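Local atomic coordinates of Asp/Glu-specific dipeptidyl-peptidase (Flavobacterium psychrophilum, PDB entry 5JXF), a protein that removes dipeptides from the N-terminus of oligopeptides as a serine peptidase strictly specific for Asp or Glu at the P1 position. Residues T606-G611 with K646-F651; G671-L676 with V701-V706; S143-T148 with Y198-T203; R190-G195 with D580-L585. All coordinates share one frame; numbering follows the deposited sequence.

Contact 1. Residues T606-G611 with K646-F651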
loop_
_atom_site.group_PDB
_atom_site.type_symbol
_atom_site.label_atom_id
_atom_site.label_comp_id
_atom_site.label_asym_id
_atom_site.label_seq_id
_atom_site.Cartn_x
_atom_site.Cartn_y
_atom_site.Cartn_z
ATOM N N THR A 606 -10.575 -0.519 -14.123
ATOM C CA THR A 606 -11.843 -0.009 -13.574
ATOM C C THR A 606 -12.024 -0.309 -12.086
ATOM O O THR A 606 -11.558 -1.334 -11.604
ATOM C CB THR A 606 -13.063 -0.601 -14.319
ATOM O OG1 THR A 606 -13.107 -2.018 -14.111
ATOM C CG2 THR A 606 -13.009 -0.298 -15.827
ATOM N N THR A 607 -12.703 0.578 -11.362
ATOM C CA THR A 607 -13.019 0.333 -9.951
ATOM C C THR A 607 -14.540 0.286 -9.741
ATOM O O THR A 607 -15.303 0.740 -10.591
ATOM C CB THR A 607 -12.425 1.419 -9.001
ATOM O OG1 THR A 607 -12.724 2.729 -9.508
ATOM C CG2 THR A 607 -10.916 1.275 -8.820
ATOM N N TYR A 608 -14.963 -0.241 -8.593
ATOM C CA TYR A 608 -16.383 -0.385 -8.248
ATOM C C TYR A 608 -16.671 0.082 -6.814
ATOM O O TYR A 608 -15.758 0.221 -6.010
ATOM C CB TYR A 608 -16.842 -1.853 -8.449
ATOM C CG TYR A 608 -16.664 -2.293 -9.888
ATOM C CD1 TYR A 608 -15.438 -2.759 -10.345
ATOM C CD2 TYR A 608 -17.702 -2.171 -10.805
ATOM C CE1 TYR A 608 -15.258 -3.111 -11.674
ATOM C CE2 TYR A 608 -17.536 -2.532 -12.138
ATOM C CZ TYR A 608 -16.315 -2.999 -12.565
ATOM O OH TYR A 608 -16.141 -3.366 -13.880
ATOM N N LEU A 609 -17.940 0.330 -6.503
ATOM C CA LEU A 609 -18.316 0.875 -5.204
ATOM C C LEU A 609 -17.952 -0.057 -4.050
ATOM O O LEU A 609 -17.737 0.384 -2.912
ATOM C CB LEU A 609 -19.811 1.162 -5.171
ATOM C CG LEU A 609 -20.377 1.848 -3.928
ATOM C CD1 LEU A 609 -19.613 3.107 -3.608
ATOM C CD2 LEU A 609 -21.869 2.156 -4.111
ATOM N N ASP A 610 -17.879 -1.350 -4.323
ATOM C CA ASP A 610 -17.534 -2.264 -3.230
ATOM C C ASP A 610 -16.057 -2.049 -2.866
ATOM O O ASP A 610 -15.638 -2.296 -1.739
ATOM C CB ASP A 610 -17.874 -3.730 -3.591
ATOM C CG ASP A 610 -16.965 -4.324 -4.649
ATOM O OD1 ASP A 610 -16.264 -3.569 -5.354
ATOM O OD2 ASP A 610 -16.956 -5.569 -4.778
ATOM N N GLY A 611 -15.285 -1.527 -3.811
ATOM C CA GLY A 611 -13.916 -1.120 -3.544
ATOM C C GLY A 611 -13.844 0.077 -2.616
ATOM O O GLY A 611 -12.923 0.218 -1.812
ATOM N N LYS A 646 -23.230 -4.361 -10.128
ATOM C CA LYS A 646 -22.086 -3.607 -9.626
ATOM C C LYS A 646 -22.155 -2.134 -10.087
ATOM O O LYS A 646 -22.705 -1.857 -11.143
ATOM C CB LYS A 646 -20.786 -4.251 -10.104
ATOM C CG LYS A 646 -20.741 -5.767 -9.892
ATOM C CD LYS A 646 -19.393 -6.362 -10.294
ATOM C CE LYS A 646 -18.252 -5.687 -9.566
ATOM N NZ LYS A 646 -18.586 -5.444 -8.133
ATOM N N LEU A 647 -21.617 -1.209 -9.291
ATOM C CA LEU A 647 -21.596 0.205 -9.669
ATOM C C LEU A 647 -20.178 0.653 -9.983
ATOM O O LEU A 647 -19.340 0.780 -9.082
ATOM C CB LEU A 647 -22.171 1.078 -8.562
ATOM C CG LEU A 647 -22.462 2.522 -8.955
ATOM C CD1 LEU A 647 -23.687 2.587 -9.874
ATOM C CD2 LEU A 647 -22.664 3.371 -7.714
ATOM N N PRO A 648 -19.889 0.864 -11.263
ATOM C CA PRO A 648 -18.595 1.414 -11.660
ATOM C C PRO A 648 -18.367 2.745 -10.961
ATOM O O PRO A 648 -19.319 3.468 -10.663
ATOM C CB PRO A 648 -18.740 1.594 -13.169
ATOM C CG PRO A 648 -19.786 0.600 -13.550
ATOM C CD PRO A 648 -20.753 0.591 -12.419
ATOM N N VAL A 649 -17.122 3.062 -10.660
ATOM C CA VAL A 649 -16.872 4.307 -9.974
ATOM C C VAL A 649 -15.816 5.130 -10.719
ATOM O O VAL A 649 -16.051 6.295 -11.012
ATOM C CB VAL A 649 -16.465 4.050 -8.515
ATOM C CG1 VAL A 649 -15.972 5.310 -7.866
ATOM C CG2 VAL A 649 -17.648 3.518 -7.745
ATOM N N CYS A 650 -14.665 4.530 -11.018
ATOM C CA CYS A 650 -13.585 5.219 -11.727
ATOM C C CYS A 650 -12.987 4.297 -12.770
ATOM O O CYS A 650 -13.174 3.075 -12.711
ATOM C CB CYS A 650 -12.466 5.680 -10.773
ATOM S SG CYS A 650 -12.945 6.802 -9.441
ATOM N N PHE A 651 -12.262 4.888 -13.715
ATOM C CA PHE A 651 -11.420 4.114 -14.622
ATOM C C PHE A 651 -10.206 4.922 -15.080
ATOM O O PHE A 651 -10.083 6.108 -14.766
ATOM C CB PHE A 651 -12.224 3.592 -15.833
ATOM C CG PHE A 651 -12.732 4.670 -16.777
ATOM C CD1 PHE A 651 -13.918 5.329 -16.522
ATOM C CD2 PHE A 651 -12.044 4.973 -17.944
ATOM C CE1 PHE A 651 -14.400 6.303 -17.408
ATOM C CE2 PHE A 651 -12.524 5.929 -18.832
ATOM C CZ PHE A 651 -13.696 6.599 -18.560
#
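Two backbone groups share the hydroxyl of Thr607: Cys650 N reaches OG1 at 3.0 Å in a weak, strongly bent bond (126°), and Arg233 O is its other hydrogen-bonding partner. With chi1 at 48°, OG1 sits between the backbone N and the carbonyl carbon, close enough to touch Cys650 CB as well. The backbone of Thr607 serves two successive residues, taking Cys650 O on its N at 2.9 Å and giving its O to Val649 N at 3.0 Å, while Leu609 N closes on Leu647 O. On the flank, Lys646 crosses Tyr608 at about a right angle and lays its CE over one ring face, 3.9 Å from the centroid. Bends at chi3 and chi4 then bring Lys646 NZ to Asp610 OD2, a long salt bridge of 3.7 Å. With an alanine at Tyr608, the lysine would probably lose the surface it rests on and its ammonium be freer to swing away from Asp610. Leu609 and Leu647 run side by side, CD2 to CD2 3.9 Å, and Asp599 of the second subunit accepts from Tyr608 N. The register slips by one residue between Thr606 and Tyr608, the mark of a beta bulge in an antiparallel pair.

Contact 2. Residues G671-L676 with V701-V706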
loop_
_atom_site.group_PDB
_atom_site.type_symbol
_atom_site.label_atom_id
_atom_site.label_comp_id
_atom_site.label_asym_id
_atom_site.label_seq_id
_atom_site.Cartn_x
_atom_site.Cartn_y
_atom_site.Cartn_z
ATOM N N GLY A 671 -18.066 10.343 -29.620
ATOM C CA GLY A 671 -18.126 11.681 -29.055
ATOM C C GLY A 671 -19.082 11.850 -27.887
ATOM O O GLY A 671 -19.403 12.978 -27.492
ATOM N N ASN A 672 -19.523 10.725 -27.325
ATOM C CA ASN A 672 -20.318 10.699 -26.102
ATOM C C ASN A 672 -19.472 10.740 -24.845
ATOM O O ASN A 672 -18.424 10.096 -24.772
ATOM C CB ASN A 672 -21.195 9.437 -26.070
ATOM C CG ASN A 672 -21.984 9.253 -27.351
ATOM O OD1 ASN A 672 -22.930 9.994 -27.621
ATOM N ND2 ASN A 672 -21.584 8.282 -28.161
ATOM N N LEU A 673 -19.946 11.481 -23.849
ATOM C CA LEU A 673 -19.266 11.567 -22.568
ATOM C C LEU A 673 -19.321 10.240 -21.818
ATOM O O LEU A 673 -20.406 9.756 -21.518
ATOM C CB LEU A 673 -19.883 12.650 -21.692
ATOM C CG LEU A 673 -19.036 12.947 -20.450
ATOM C CD1 LEU A 673 -17.695 13.492 -20.898
ATOM C CD2 LEU A 673 -19.736 13.904 -19.487
ATOM N N ILE A 674 -18.156 9.680 -21.495
ATOM C CA ILE A 674 -18.072 8.424 -20.734
ATOM C C ILE A 674 -17.294 8.552 -19.409
ATOM O O ILE A 674 -17.438 7.719 -18.504
ATOM C CB ILE A 674 -17.404 7.317 -21.554
ATOM C CG1 ILE A 674 -16.174 7.868 -22.283
ATOM C CG2 ILE A 674 -18.388 6.698 -22.512
ATOM C CD1 ILE A 674 -15.268 6.785 -22.874
ATOM N N GLY A 675 -16.463 9.579 -19.301
ATOM C CA GLY A 675 -15.684 9.810 -18.100
ATOM C C GLY A 675 -15.432 11.279 -17.819
ATOM O O GLY A 675 -15.593 12.152 -18.695
ATOM N N LEU A 676 -15.053 11.554 -16.580
ATOM C CA LEU A 676 -14.657 12.896 -16.158
ATOM C C LEU A 676 -13.257 12.858 -15.558
ATOM O O LEU A 676 -13.068 12.290 -14.481
ATOM C CB LEU A 676 -15.676 13.427 -15.161
ATOM C CG LEU A 676 -15.385 14.683 -14.360
ATOM C CD1 LEU A 676 -15.301 15.910 -15.265
ATOM C CD2 LEU A 676 -16.483 14.830 -13.343
ATOM N N VAL A 701 -13.585 9.837 -13.442
ATOM C CA VAL A 701 -14.808 9.355 -12.809
ATOM C C VAL A 701 -15.688 8.785 -13.906
ATOM O O VAL A 701 -15.892 9.432 -14.934
ATOM C CB VAL A 701 -15.598 10.450 -12.046
ATOM C CG1 VAL A 701 -16.610 9.789 -11.102
ATOM C CG2 VAL A 701 -14.684 11.392 -11.281
ATOM N N ASP A 702 -16.203 7.576 -13.692
ATOM C CA ASP A 702 -17.169 6.956 -14.597
ATOM C C ASP A 702 -18.470 7.767 -14.593
ATOM O O ASP A 702 -18.972 8.071 -13.514
ATOM C CB ASP A 702 -17.414 5.494 -14.139
ATOM C CG ASP A 702 -18.095 4.657 -15.190
ATOM O OD1 ASP A 702 -19.210 5.037 -15.627
ATOM O OD2 ASP A 702 -17.494 3.634 -15.593
ATOM N N MET A 703 -19.022 8.127 -15.763
ATOM C CA MET A 703 -20.220 8.990 -15.802
ATOM C C MET A 703 -21.431 8.265 -15.181
ATOM O O MET A 703 -22.329 8.900 -14.613
ATOM C CB MET A 703 -20.531 9.464 -17.238
ATOM C CG MET A 703 -19.746 10.790 -17.665
ATOM S SD MET A 703 -19.840 12.051 -16.424
ATOM C CE MET A 703 -21.601 12.361 -16.491
ATOM N N ARG A 704 -21.450 6.939 -15.250
ATOM C CA ARG A 704 -22.479 6.186 -14.526
ATOM C C ARG A 704 -22.496 6.484 -13.015
ATOM O O ARG A 704 -23.560 6.601 -12.422
ATOM C CB ARG A 704 -22.313 4.683 -14.758
ATOM C CG ARG A 704 -22.686 4.271 -16.177
ATOM C CD ARG A 704 -22.328 2.825 -16.442
ATOM N NE ARG A 704 -20.882 2.636 -16.441
ATOM C CZ ARG A 704 -20.278 1.478 -16.695
ATOM N NH1 ARG A 704 -21.005 0.403 -16.979
ATOM N NH2 ARG A 704 -18.944 1.396 -16.670
ATOM N N TYR A 705 -21.330 6.636 -12.400
ATOM C CA TYR A 705 -21.252 6.995 -10.974
ATOM C C TYR A 705 -21.670 8.443 -10.715
ATOM O O TYR A 705 -22.335 8.732 -9.713
ATOM C CB TYR A 705 -19.833 6.765 -10.445
ATOM C CG TYR A 705 -19.726 6.883 -8.935
ATOM C CD1 TYR A 705 -20.564 6.150 -8.102
ATOM C CD2 TYR A 705 -18.772 7.693 -8.349
ATOM C CE1 TYR A 705 -20.476 6.248 -6.733
ATOM C CE2 TYR A 705 -18.670 7.795 -6.982
ATOM C CZ TYR A 705 -19.523 7.066 -6.182
ATOM O OH TYR A 705 -19.428 7.186 -4.829
ATOM N N VAL A 706 -21.259 9.356 -11.606
ATOM C CA VAL A 706 -21.711 10.740 -11.502
ATOM C C VAL A 706 -23.235 10.812 -11.476
ATOM O O VAL A 706 -23.834 11.384 -10.557
ATOM C CB VAL A 706 -21.181 11.598 -12.666
ATOM C CG1 VAL A 706 -21.763 13.011 -12.598
ATOM C CG2 VAL A 706 -19.660 11.623 -12.635
HETATM O O HOH W 1 -18.786 5.385 -18.526
#
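Leu676 and Val701 form a hydrogen-bonded antiparallel pair beside a classic beta bulge, in which Ile674 and Gly675 both face Ala666 on the other neighbouring strand. The sheet is consistent with the chymotrypsin-like catalytic fold of S46 peptidases, and the Val701 side chain lies about 4 Å from that of Asp237, a charge-relay residue by similarity. Backbone bonds come first: Leu676 N to Val701 O at 2.8 Å, Val701 N to Leu676 O at 2.7 Å, and, where the strand gives way to a helix, Met703 N to Ile674 O at 3.2 Å. Apolar contact centres on Leu673 and Met703, which cross at about a right angle. Bends at chi2 (-47°) and chi3 (-65°) fold the methionine so that its SD reaches Leu673 CD2 at 3.6 Å, and Leu97 packs on both residues. Polar side-chain bonding centres on Asp702, at the helix N-cap, whose OD1 takes the backbone Arg704 N on its anti lone pair. The salt bridge is the guanidinium's side-on grip, NE to OD1 and NH2 to OD2, while Arg704 NH1 forms another with Glu643. One water joins the two segments, donating to Ile674 O at 2.7 Å and to Asp702 OD1 at 3.0 Å.

Contact 3. Residues S143-T148 with Y198-T203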
loop_
_atom_site.group_PDB
_atom_site.type_symbol
_atom_site.label_atom_id
_atom_site.label_comp_id
_atom_site.label_asym_id
_atom_site.label_seq_id
_atom_site.Cartn_x
_atom_site.Cartn_y
_atom_site.Cartn_z
ATOM N N SER A 143 -12.205 30.398 -31.937
ATOM C CA SER A 143 -11.309 30.069 -33.036
ATOM C C SER A 143 -9.856 30.111 -32.591
ATOM O O SER A 143 -9.519 30.786 -31.627
ATOM C CB SER A 143 -11.520 31.040 -34.211
ATOM O OG SER A 143 -10.973 32.314 -33.917
ATOM N N ILE A 144 -9.012 29.386 -33.320
ATOM C CA ILE A 144 -7.596 29.219 -33.014
ATOM C C ILE A 144 -6.761 29.724 -34.194
ATOM O O ILE A 144 -6.793 29.143 -35.279
ATOM C CB ILE A 144 -7.278 27.747 -32.723
ATOM C CG1 ILE A 144 -8.063 27.275 -31.492
ATOM C CG2 ILE A 144 -5.790 27.527 -32.496
ATOM C CD1 ILE A 144 -7.993 25.781 -31.252
ATOM N N ASN A 145 -6.018 30.805 -33.981
ATOM C CA ASN A 145 -5.401 31.528 -35.094
ATOM C C ASN A 145 -3.903 31.774 -34.942
ATOM O O ASN A 145 -3.458 32.491 -34.049
ATOM C CB ASN A 145 -6.130 32.853 -35.281
ATOM C CG ASN A 145 -7.634 32.678 -35.317
ATOM O OD1 ASN A 145 -8.298 32.639 -34.279
ATOM N ND2 ASN A 145 -8.176 32.545 -36.512
ATOM N N ASP A 146 -3.123 31.171 -35.824
ATOM C CA ASP A 146 -1.683 31.371 -35.796
ATOM C C ASP A 146 -1.326 32.817 -36.141
ATOM O O ASP A 146 -1.782 33.357 -37.153
ATOM C CB ASP A 146 -0.990 30.418 -36.764
ATOM C CG ASP A 146 0.519 30.390 -36.579
ATOM O OD1 ASP A 146 1.103 31.423 -36.179
ATOM O OD2 ASP A 146 1.123 29.328 -36.837
ATOM N N VAL A 147 -0.499 33.431 -35.297
ATOM C CA VAL A 147 -0.085 34.818 -35.499
ATOM C C VAL A 147 1.411 34.986 -35.259
ATOM O O VAL A 147 1.861 36.059 -34.857
ATOM C CB VAL A 147 -0.853 35.782 -34.571
ATOM C CG1 VAL A 147 -2.322 35.872 -34.978
ATOM C CG2 VAL A 147 -0.721 35.339 -33.134
ATOM N N THR A 148 2.173 33.919 -35.507
ATOM C CA THR A 148 3.621 33.919 -35.311
ATOM C C THR A 148 4.293 35.071 -36.063
ATOM O O THR A 148 4.975 35.899 -35.452
ATOM C CB THR A 148 4.261 32.596 -35.776
ATOM O OG1 THR A 148 3.556 31.485 -35.209
ATOM C CG2 THR A 148 5.718 32.535 -35.353
ATOM N N TYR A 198 3.393 31.596 -32.029
ATOM C CA TYR A 198 2.416 32.392 -31.296
ATOM C C TYR A 198 1.029 32.220 -31.901
ATOM O O TYR A 198 0.840 32.395 -33.113
ATOM C CB TYR A 198 2.818 33.869 -31.280
ATOM C CG TYR A 198 4.063 34.141 -30.471
ATOM C CD1 TYR A 198 5.327 34.012 -31.037
ATOM C CD2 TYR A 198 3.978 34.513 -29.135
ATOM C CE1 TYR A 198 6.475 34.256 -30.293
ATOM C CE2 TYR A 198 5.119 34.764 -28.386
ATOM C CZ TYR A 198 6.364 34.634 -28.968
ATOM O OH TYR A 198 7.499 34.876 -28.221
ATOM N N ILE A 199 0.067 31.862 -31.053
ATOM C CA ILE A 199 -1.296 31.606 -31.493
ATOM C C ILE A 199 -2.284 32.457 -30.724
ATOM O O ILE A 199 -2.213 32.524 -29.490
ATOM C CB ILE A 199 -1.688 30.137 -31.304
ATOM C CG1 ILE A 199 -0.835 29.230 -32.189
ATOM C CG2 ILE A 199 -3.178 29.941 -31.589
ATOM C CD1 ILE A 199 -0.993 27.753 -31.854
ATOM N N LEU A 200 -3.202 33.092 -31.456
ATOM C CA LEU A 200 -4.268 33.890 -30.861
ATOM C C LEU A 200 -5.580 33.140 -30.805
ATOM O O LEU A 200 -6.022 32.547 -31.787
ATOM C CB LEU A 200 -4.470 35.205 -31.638
ATOM C CG LEU A 200 -5.620 36.122 -31.183
ATOM C CD1 LEU A 200 -5.284 37.580 -31.484
ATOM C CD2 LEU A 200 -6.963 35.762 -31.812
ATOM N N PHE A 201 -6.224 33.240 -29.649
ATOM C CA PHE A 201 -7.504 32.617 -29.394
ATOM C C PHE A 201 -8.572 33.684 -29.256
ATOM O O PHE A 201 -8.504 34.541 -28.371
ATOM C CB PHE A 201 -7.447 31.758 -28.115
ATOM C CG PHE A 201 -6.577 30.541 -28.239
ATOM C CD1 PHE A 201 -5.193 30.658 -28.258
ATOM C CD2 PHE A 201 -7.141 29.275 -28.308
ATOM C CE1 PHE A 201 -4.382 29.533 -28.361
ATOM C CE2 PHE A 201 -6.342 28.149 -28.418
ATOM C CZ PHE A 201 -4.959 28.275 -28.441
ATOM N N VAL A 202 -9.545 33.640 -30.156
ATOM C CA VAL A 202 -10.759 34.409 -29.997
ATOM C C VAL A 202 -11.646 33.635 -29.037
ATOM O O VAL A 202 -11.829 32.428 -29.191
ATOM C CB VAL A 202 -11.508 34.621 -31.323
ATOM C CG1 VAL A 202 -12.805 35.355 -31.054
ATOM C CG2 VAL A 202 -10.642 35.386 -32.326
ATOM N N THR A 203 -12.203 34.330 -28.056
ATOM C CA THR A 203 -12.918 33.661 -26.992
ATOM C C THR A 203 -14.122 34.445 -26.551
ATOM O O THR A 203 -14.235 35.668 -26.810
ATOM C CB THR A 203 -12.025 33.448 -25.743
ATOM O OG1 THR A 203 -11.813 34.711 -25.098
ATOM C CG2 THR A 203 -10.675 32.827 -26.121
#
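Ile144 and Phe201 lie side by side and point the same way, Phe201 CE2 coming to 3.6 Å from Ile144 CG1. Their strands, 138-146 and 197-214, run antiparallel, and on the same face Ile144 CG2, set anti to the backbone N, meets Ile199 CG2 at 3.7 Å. Ser143 and Val202 occupy the reverse face with Asn145 and Leu200. Farther along, Val147 crosses Leu200 obliquely, CG1 to CB 4.0 Å, and both pack on Val175 of helix 162-178. Backbone bonds hold the register, among them Leu200 N to Asn145 O at 2.7 Å and Val147 N to Tyr198 O at 2.8 Å. At the strand end Asp146 OD1 accepts from Thr148 N, an Asx turn, and, on its syn lone pair, from Thr148 OG1 at 2.6 Å. That same hydroxyl receives Tyr198 N at 3.2 Å, almost straight (171°). A valine in place of Thr148 would probably leave Tyr198 N without its acceptor and Asp146 with one donor fewer, letting the carboxylate turn more easily. Donating to Asp146 and accepting from Tyr198 N, the hydroxyl ties the Asx turn to the neighbouring strand just past the last paired residues; two partners probably fix its rotation.

Contact 4. Residues R190-G195 with D580-L585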
loop_
_atom_site.group_PDB
_atom_site.type_symbol
_atom_site.label_atom_id
_atom_site.label_comp_id
_atom_site.label_asym_id
_atom_site.label_seq_id
_atom_site.Cartn_x
_atom_site.Cartn_y
_atom_site.Cartn_z
ATOM N N ARG A 190 -1.194 33.414 -27.015
ATOM C CA ARG A 190 -0.452 32.475 -26.191
ATOM C C ARG A 190 0.827 32.045 -26.845
ATOM O O ARG A 190 0.917 31.969 -28.071
ATOM C CB ARG A 190 -1.295 31.229 -25.895
ATOM C CG ARG A 190 -2.518 31.501 -25.091
ATOM C CD ARG A 190 -2.198 31.693 -23.609
ATOM N NE ARG A 190 -3.452 31.815 -22.870
ATOM C CZ ARG A 190 -3.581 31.688 -21.554
ATOM N NH1 ARG A 190 -2.518 31.455 -20.793
ATOM N NH2 ARG A 190 -4.782 31.804 -21.001
ATOM N N THR A 191 1.815 31.721 -26.023
ATOM C CA THR A 191 3.119 31.353 -26.541
ATOM C C THR A 191 3.264 29.839 -26.613
ATOM O O THR A 191 2.926 29.131 -25.671
ATOM C CB THR A 191 4.225 31.934 -25.671
ATOM O OG1 THR A 191 3.875 33.270 -25.299
ATOM C CG2 THR A 191 5.534 31.932 -26.417
ATOM N N PHE A 192 3.760 29.345 -27.742
ATOM C CA PHE A 192 3.966 27.911 -27.938
ATOM C C PHE A 192 5.426 27.574 -28.258
ATOM O O PHE A 192 6.166 28.402 -28.805
ATOM C CB PHE A 192 3.074 27.386 -29.070
ATOM C CG PHE A 192 1.600 27.356 -28.746
ATOM C CD1 PHE A 192 0.860 28.529 -28.665
ATOM C CD2 PHE A 192 0.943 26.139 -28.563
ATOM C CE1 PHE A 192 -0.498 28.489 -28.377
ATOM C CE2 PHE A 192 -0.425 26.088 -28.288
ATOM C CZ PHE A 192 -1.146 27.256 -28.189
ATOM N N PHE A 193 5.823 26.345 -27.935
ATOM C CA PHE A 193 7.156 25.835 -28.250
ATOM C C PHE A 193 8.239 26.785 -27.752
ATOM O O PHE A 193 9.214 27.049 -28.461
ATOM C CB PHE A 193 7.321 25.620 -29.761
ATOM C CG PHE A 193 6.597 24.413 -30.303
ATOM C CD1 PHE A 193 7.042 23.133 -30.015
ATOM C CD2 PHE A 193 5.506 24.561 -31.145
ATOM C CE1 PHE A 193 6.389 22.017 -30.533
ATOM C CE2 PHE A 193 4.848 23.449 -31.666
ATOM C CZ PHE A 193 5.289 22.175 -31.354
ATOM N N GLU A 194 8.034 27.328 -26.554
ATOM C CA GLU A 194 9.047 28.133 -25.861
ATOM C C GLU A 194 9.318 29.457 -26.570
ATOM O O GLU A 194 10.292 30.136 -26.263
ATOM C CB GLU A 194 10.355 27.344 -25.718
ATOM C CG GLU A 194 10.228 26.065 -24.889
ATOM C CD GLU A 194 10.181 26.326 -23.389
ATOM O OE1 GLU A 194 10.340 27.497 -22.978
ATOM O OE2 GLU A 194 9.969 25.356 -22.627
ATOM N N GLY A 195 8.460 29.813 -27.521
ATOM C CA GLY A 195 8.570 31.090 -28.208
ATOM C C GLY A 195 8.738 30.988 -29.711
ATOM O O GLY A 195 8.825 32.009 -30.405
ATOM N N ASP A 580 4.581 22.022 -25.622
ATOM C CA ASP A 580 4.417 21.902 -24.175
ATOM C C ASP A 580 3.058 22.482 -23.831
ATOM O O ASP A 580 2.574 23.345 -24.541
ATOM C CB ASP A 580 5.538 22.642 -23.424
ATOM C CG ASP A 580 6.830 21.796 -23.255
ATOM O OD1 ASP A 580 6.753 20.592 -22.917
ATOM O OD2 ASP A 580 7.939 22.349 -23.439
ATOM N N ALA A 581 2.425 22.014 -22.763
ATOM C CA ALA A 581 1.156 22.608 -22.355
ATOM C C ALA A 581 1.397 24.056 -21.948
ATOM O O ALA A 581 2.464 24.389 -21.426
ATOM C CB ALA A 581 0.521 21.813 -21.204
ATOM N N ASN A 582 0.406 24.909 -22.186
ATOM C CA ASN A 582 0.489 26.320 -21.849
ATOM C C ASN A 582 -0.876 26.901 -21.564
ATOM O O ASN A 582 -1.176 28.028 -21.974
ATOM C CB ASN A 582 1.168 27.104 -22.982
ATOM C CG ASN A 582 0.394 27.032 -24.293
ATOM O OD1 ASN A 582 -0.600 26.310 -24.412
ATOM N ND2 ASN A 582 0.865 27.770 -25.293
ATOM N N SER A 583 -1.697 26.109 -20.876
ATOM C CA SER A 583 -3.062 26.473 -20.505
ATOM C C SER A 583 -3.944 26.843 -21.718
ATOM O O SER A 583 -4.830 27.690 -21.610
ATOM C CB SER A 583 -3.059 27.624 -19.494
ATOM O OG SER A 583 -1.997 27.487 -18.578
ATOM N N THR A 584 -3.722 26.184 -22.853
ATOM C CA THR A 584 -4.627 26.297 -24.001
ATOM C C THR A 584 -5.318 24.965 -24.328
ATOM O O THR A 584 -4.873 23.899 -23.909
ATOM C CB THR A 584 -3.897 26.786 -25.241
ATOM O OG1 THR A 584 -2.904 25.833 -25.633
ATOM C CG2 THR A 584 -3.242 28.160 -24.969
ATOM N N LEU A 585 -6.407 25.050 -25.081
ATOM C CA LEU A 585 -7.233 23.896 -25.418
ATOM C C LEU A 585 -6.448 22.837 -26.185
ATOM O O LEU A 585 -5.870 23.125 -27.221
ATOM C CB LEU A 585 -8.445 24.352 -26.237
ATOM C CG LEU A 585 -9.480 23.313 -26.657
ATOM C CD1 LEU A 585 -10.086 22.692 -25.455
ATOM C CD2 LEU A 585 -10.557 23.992 -27.526
#
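A beta hairpin made by strands 186-192 and 197-214 is met along the end of strand 186-192, and at the turn that follows, by the loop 580-585, with Asn582 reaching across to Thr191 and Phe192. The ND2 of Asn582 stands 3.3 Å above the centre of the Phe192 ring, its amide plane turned 78° from the ring, and also points at Thr191 O. The 2.5 Å separation modelled between Asn582 ND2 and Thr191 O is very short, so the bond's exact length is doubtful. What orients the amide is clearer: Thr584 OG1 donates to Asn582 OD1 at 2.7 Å, in the carbonyl plane, and Arg586 adds a second donor to that oxygen. Thr584 OG1 itself approaches Phe192 CZ at 3.4 Å, while its methyl CG2, anti to the carbonyl carbon, touches Arg190 CG at 3.4 Å as the two side chains slide past each other in opposite directions. Beyond, Ser583 O lies over the centre of one face of the Arg190 guanidinium. At the hairpin turn Glu194 OE2 comes within 3.7 Å of Asp580 OD2, the carboxylates nearly perpendicular. This like-charge proximity would be expected to raise the proton affinity of one of them, although Asp580 OD1 is held by Glu291 N. Phe193 and Glu194 pack on Met565 of helix 547-571, Thr584 rests on Phe201 of strand 197-214, and the loop runs on into strand 586-591.

How the contacts relate
The four contacts fall into two touching pairs. Contacts 1 and 2, both buried, lie in one antiparallel sheet and adjoin through strands 648-653 and 698-702, joined by Val649 O and Asp702 N; both end one strand in a helix. Contact 3 lies in the other sheet, and contact 4 joins its hairpin, strands 186-192 and 197-214, to the loop entering strand 586-591 of the first; both are partly buried. Contact 2, nearest the charge-relay residues, adds a helix cap and a salt bridge to its backbone pairing, whereas contact 1, which also meets the second subunit, adds a lysine over a tyrosine ring and a long salt bridge. Contact 3 is regular strand pairing; contact 4, lacking it, depends on side chains.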